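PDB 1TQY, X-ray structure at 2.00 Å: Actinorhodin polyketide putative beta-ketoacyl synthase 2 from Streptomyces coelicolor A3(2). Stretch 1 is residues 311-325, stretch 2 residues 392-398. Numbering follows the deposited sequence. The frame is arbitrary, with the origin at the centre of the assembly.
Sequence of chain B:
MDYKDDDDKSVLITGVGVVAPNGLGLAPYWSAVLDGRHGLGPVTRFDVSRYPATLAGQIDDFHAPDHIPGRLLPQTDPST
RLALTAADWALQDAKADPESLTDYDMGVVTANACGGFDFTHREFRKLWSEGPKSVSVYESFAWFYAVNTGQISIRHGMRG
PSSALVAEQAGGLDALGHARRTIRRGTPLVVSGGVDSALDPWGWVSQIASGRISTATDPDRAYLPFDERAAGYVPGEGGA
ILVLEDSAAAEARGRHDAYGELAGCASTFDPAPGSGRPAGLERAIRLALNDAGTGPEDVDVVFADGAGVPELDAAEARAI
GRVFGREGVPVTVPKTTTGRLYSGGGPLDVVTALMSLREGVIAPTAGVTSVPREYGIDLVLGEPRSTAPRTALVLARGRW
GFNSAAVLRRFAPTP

Stretch 1 311-325: ELDAAEARAIGRVFG
Stretch 2 (392-398) ALVLARG

Residues 311-324 form an α-helix that packs across a β-strand, residues 392-398; both continue from earlier residues, with helical phi/psi near -65/-40 (Phe324 loosening to -107/0) and strand values near -120/140. Their N-to-C directions differ by 142°, so they run roughly antiparallel, and their axes approach to 11.5 Å. The closest CA atoms, those of Glu316 and Leu395, lie 9.3 Å apart, leaving room for side chains. The strand's alternation sends Leu393, Leu395 and Arg397 toward the helix; the contact buries 322 Å² in all.

Arg397 covers the most surface. With chi1 m (-57°), chi2 at 126°, chi3 at 99° and chi4 at -173°, its long side chain reaches the helix backbone. Arg397 NH2 donates to Leu312 O at 2.6 Å, and Arg397 NH1 adds a weak hydrogen bond to Leu312 O at 3.1 Å. Leu312 O, lying near the guanidinium plane, also accepts the helical bond from Glu316 N at 3.0 Å. Leu312 (m, t) and Ala315 point toward the strand; the short Ala315 side chain brings Ala315 CB to 3.8 Å from Arg397 NH2.

Glu316 combines apolar and charged contacts. Its t, t chain, with chi3 at 48°, places Glu316 CB over one guanidinium face, 3.4 Å from Arg397 NH1, while Glu316 OE1 forms a salt bridge to Arg397 NH1 at 3.6 Å. A water bridges the group, 2.7 Å from Glu316 OE1 and 2.9 Å from Asp313 OD1, and accepts a weak hydrogen bond from Arg397 NH1 at 2.7 Å, giving this buried carboxylate a further polar partner.

Leu395 (m, t) packs its CD1 against Ile320 CG1 at 4.1 Å, an apolar contact; Leu395 CD1 also lies 3.7 Å from the carboxylate oxygen Glu316 OE2. Ile320 (m, t) starts sideways, but its end comes nearer. Farther along the helix, the ring edge of Phe324 (m, chi2 -80°) meets Leu393 (t, p), with Phe324 CZ 3.7 Å from Leu393 CD2. The apolar side chains of Leu393, Ile320 and Phe324 can pack here without leaving polar groups unpaired. Gly325 then leaves helical geometry at phi 86°, psi 153°, where a CB would jam against the preceding carbonyl.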

# COMPACT_ATOMS: atom_id res chain seq x y z
N GLU B 311 23.68 -13.64 7.17
CA GLU B 311 24.06 -12.77 6.08
C GLU B 311 23.44 -11.38 6.19
O GLU B 311 24.06 -10.39 5.82
CB GLU B 311 23.66 -13.43 4.75
CG GLU B 311 24.08 -12.66 3.52
CD GLU B 311 23.60 -13.30 2.21
OE1 GLU B 311 24.02 -12.82 1.13
OE2 GLU B 311 22.80 -14.26 2.27
N LEU B 312 22.22 -11.31 6.73
CA LEU B 312 21.54 -10.03 6.88
C LEU B 312 22.00 -9.28 8.11
O LEU B 312 21.98 -8.05 8.13
CB LEU B 312 20.02 -10.25 6.95
CG LEU B 312 19.37 -10.84 5.70
CD1 LEU B 312 17.88 -11.05 5.93
CD2 LEU B 312 19.58 -9.88 4.53
N ASP B 313 22.39 -10.01 9.16
CA ASP B 313 22.87 -9.37 10.38
C ASP B 313 24.20 -8.72 10.05
O ASP B 313 24.47 -7.57 10.42
CB ASP B 313 23.06 -10.39 11.51
CG ASP B 313 21.74 -10.95 12.05
OD1 ASP B 313 20.73 -10.22 12.03
OD2 ASP B 313 21.73 -12.11 12.51
N ALA B 314 25.03 -9.45 9.32
CA ALA B 314 26.34 -8.95 8.93
C ALA B 314 26.20 -7.71 8.08
O ALA B 314 26.95 -6.74 8.27
CB ALA B 314 27.11 -10.03 8.18
N ALA B 315 25.25 -7.72 7.15
CA ALA B 315 25.04 -6.54 6.31
C ALA B 315 24.64 -5.35 7.18
O ALA B 315 25.19 -4.26 7.04
CB ALA B 315 23.95 -6.80 5.26
N GLU B 316 23.67 -5.56 8.07
CA GLU B 316 23.22 -4.48 8.94
C GLU B 316 24.29 -3.95 9.89
O GLU B 316 24.41 -2.74 10.09
CB GLU B 316 22.01 -4.91 9.76
CG GLU B 316 21.60 -3.84 10.77
CD GLU B 316 20.22 -4.04 11.34
OE1 GLU B 316 19.90 -5.17 11.75
OE2 GLU B 316 19.46 -3.05 11.37
N ALA B 317 25.05 -4.86 10.50
CA ALA B 317 26.11 -4.47 11.43
C ALA B 317 27.15 -3.64 10.70
O ALA B 317 27.74 -2.71 11.25
CB ALA B 317 26.76 -5.70 12.03
N ARG B 318 27.35 -3.98 9.43
CA ARG B 318 28.32 -3.28 8.60
C ARG B 318 27.82 -1.87 8.27
O ARG B 318 28.60 -0.91 8.33
CB ARG B 318 28.57 -4.12 7.34
CG ARG B 318 29.82 -3.78 6.56
CD ARG B 318 30.31 -5.02 5.80
NE ARG B 318 29.27 -5.61 4.96
CZ ARG B 318 28.92 -6.90 4.99
NH1 ARG B 318 29.52 -7.74 5.81
NH2 ARG B 318 27.97 -7.34 4.18
N ALA B 319 26.53 -1.71 7.97
CA ALA B 319 26.02 -0.38 7.67
C ALA B 319 26.06 0.49 8.91
O ALA B 319 26.46 1.66 8.85
CB ALA B 319 24.59 -0.46 7.12
N ILE B 320 25.66 -0.06 10.05
CA ILE B 320 25.69 0.70 11.30
C ILE B 320 27.14 1.12 11.61
O ILE B 320 27.40 2.27 11.96
CB ILE B 320 25.12 -0.13 12.48
CG1 ILE B 320 23.64 -0.45 12.20
CG2 ILE B 320 25.23 0.66 13.78
CD1 ILE B 320 23.00 -1.37 13.22
N GLY B 321 28.08 0.19 11.45
CA GLY B 321 29.48 0.50 11.72
C GLY B 321 30.02 1.63 10.85
O GLY B 321 30.78 2.48 11.32
N ARG B 322 29.64 1.62 9.58
CA ARG B 322 30.09 2.64 8.65
C ARG B 322 29.56 4.03 9.00
O ARG B 322 30.21 5.04 8.72
CB ARG B 322 29.68 2.26 7.22
CG ARG B 322 30.42 1.03 6.74
CD ARG B 322 29.95 0.51 5.39
NE ARG B 322 30.79 -0.62 4.97
CZ ARG B 322 30.58 -1.37 3.90
NH1 ARG B 322 29.54 -1.12 3.11
NH2 ARG B 322 31.39 -2.39 3.63
N VAL B 323 28.41 4.10 9.64
CA VAL B 323 27.87 5.41 10.01
C VAL B 323 28.34 5.90 11.38
O VAL B 323 28.77 7.04 11.52
CB VAL B 323 26.32 5.40 9.98
CG1 VAL B 323 25.77 6.77 10.43
CG2 VAL B 323 25.83 5.08 8.58
N PHE B 324 28.30 5.02 12.37
CA PHE B 324 28.70 5.39 13.72
C PHE B 324 30.04 4.81 14.17
O PHE B 324 30.47 5.06 15.29
CB PHE B 324 27.61 4.96 14.71
CG PHE B 324 26.22 5.39 14.30
CD1 PHE B 324 25.78 6.69 14.53
CD2 PHE B 324 25.38 4.50 13.66
CE1 PHE B 324 24.51 7.10 14.11
CE2 PHE B 324 24.10 4.90 13.24
CZ PHE B 324 23.66 6.20 13.47
N GLY B 325 30.70 4.04 13.30
CA GLY B 325 31.98 3.42 13.67
C GLY B 325 31.70 2.11 14.39
O GLY B 325 30.64 1.96 14.99
N ALA B 392 17.24 8.56 19.18
CA ALA B 392 17.31 7.17 18.79
C ALA B 392 17.10 7.02 17.29
O ALA B 392 16.35 7.79 16.69
CB ALA B 392 16.25 6.37 19.54
N LEU B 393 17.79 6.05 16.70
CA LEU B 393 17.64 5.75 15.28
C LEU B 393 16.96 4.37 15.24
O LEU B 393 17.36 3.45 15.95
CB LEU B 393 19.00 5.66 14.56
CG LEU B 393 18.93 5.13 13.11
CD1 LEU B 393 18.31 6.18 12.21
CD2 LEU B 393 20.33 4.76 12.60
N VAL B 394 15.91 4.25 14.43
CA VAL B 394 15.17 3.00 14.28
C VAL B 394 15.33 2.56 12.83
O VAL B 394 15.18 3.36 11.90
CB VAL B 394 13.66 3.18 14.61
CG1 VAL B 394 12.91 1.85 14.40
CG2 VAL B 394 13.50 3.63 16.06
N LEU B 395 15.65 1.28 12.63
CA LEU B 395 15.88 0.72 11.30
C LEU B 395 14.95 -0.45 10.98
O LEU B 395 14.60 -1.23 11.86
CB LEU B 395 17.32 0.21 11.22
CG LEU B 395 18.39 1.25 11.52
CD1 LEU B 395 19.77 0.64 11.39
CD2 LEU B 395 18.21 2.41 10.55
N ALA B 396 14.58 -0.58 9.72
CA ALA B 396 13.72 -1.69 9.33
C ALA B 396 14.02 -2.04 7.89
O ALA B 396 14.28 -1.15 7.08
CB ALA B 396 12.25 -1.32 9.47
N ARG B 397 14.03 -3.33 7.55
CA ARG B 397 14.26 -3.69 6.17
C ARG B 397 13.14 -4.60 5.74
O ARG B 397 12.53 -5.28 6.55
CB ARG B 397 15.57 -4.44 5.97
CG ARG B 397 16.78 -3.69 6.43
CD ARG B 397 17.55 -4.56 7.40
NE ARG B 397 18.66 -5.22 6.73
CZ ARG B 397 19.44 -6.14 7.28
NH1 ARG B 397 19.25 -6.57 8.53
NH2 ARG B 397 20.43 -6.62 6.56
N GLY B 398 12.87 -4.59 4.44
CA GLY B 398 11.83 -5.44 3.92
C GLY B 398 12.44 -6.35 2.89
O GLY B 398 13.36 -5.97 2.17
O HOH W 1 19.90 -7.72 10.90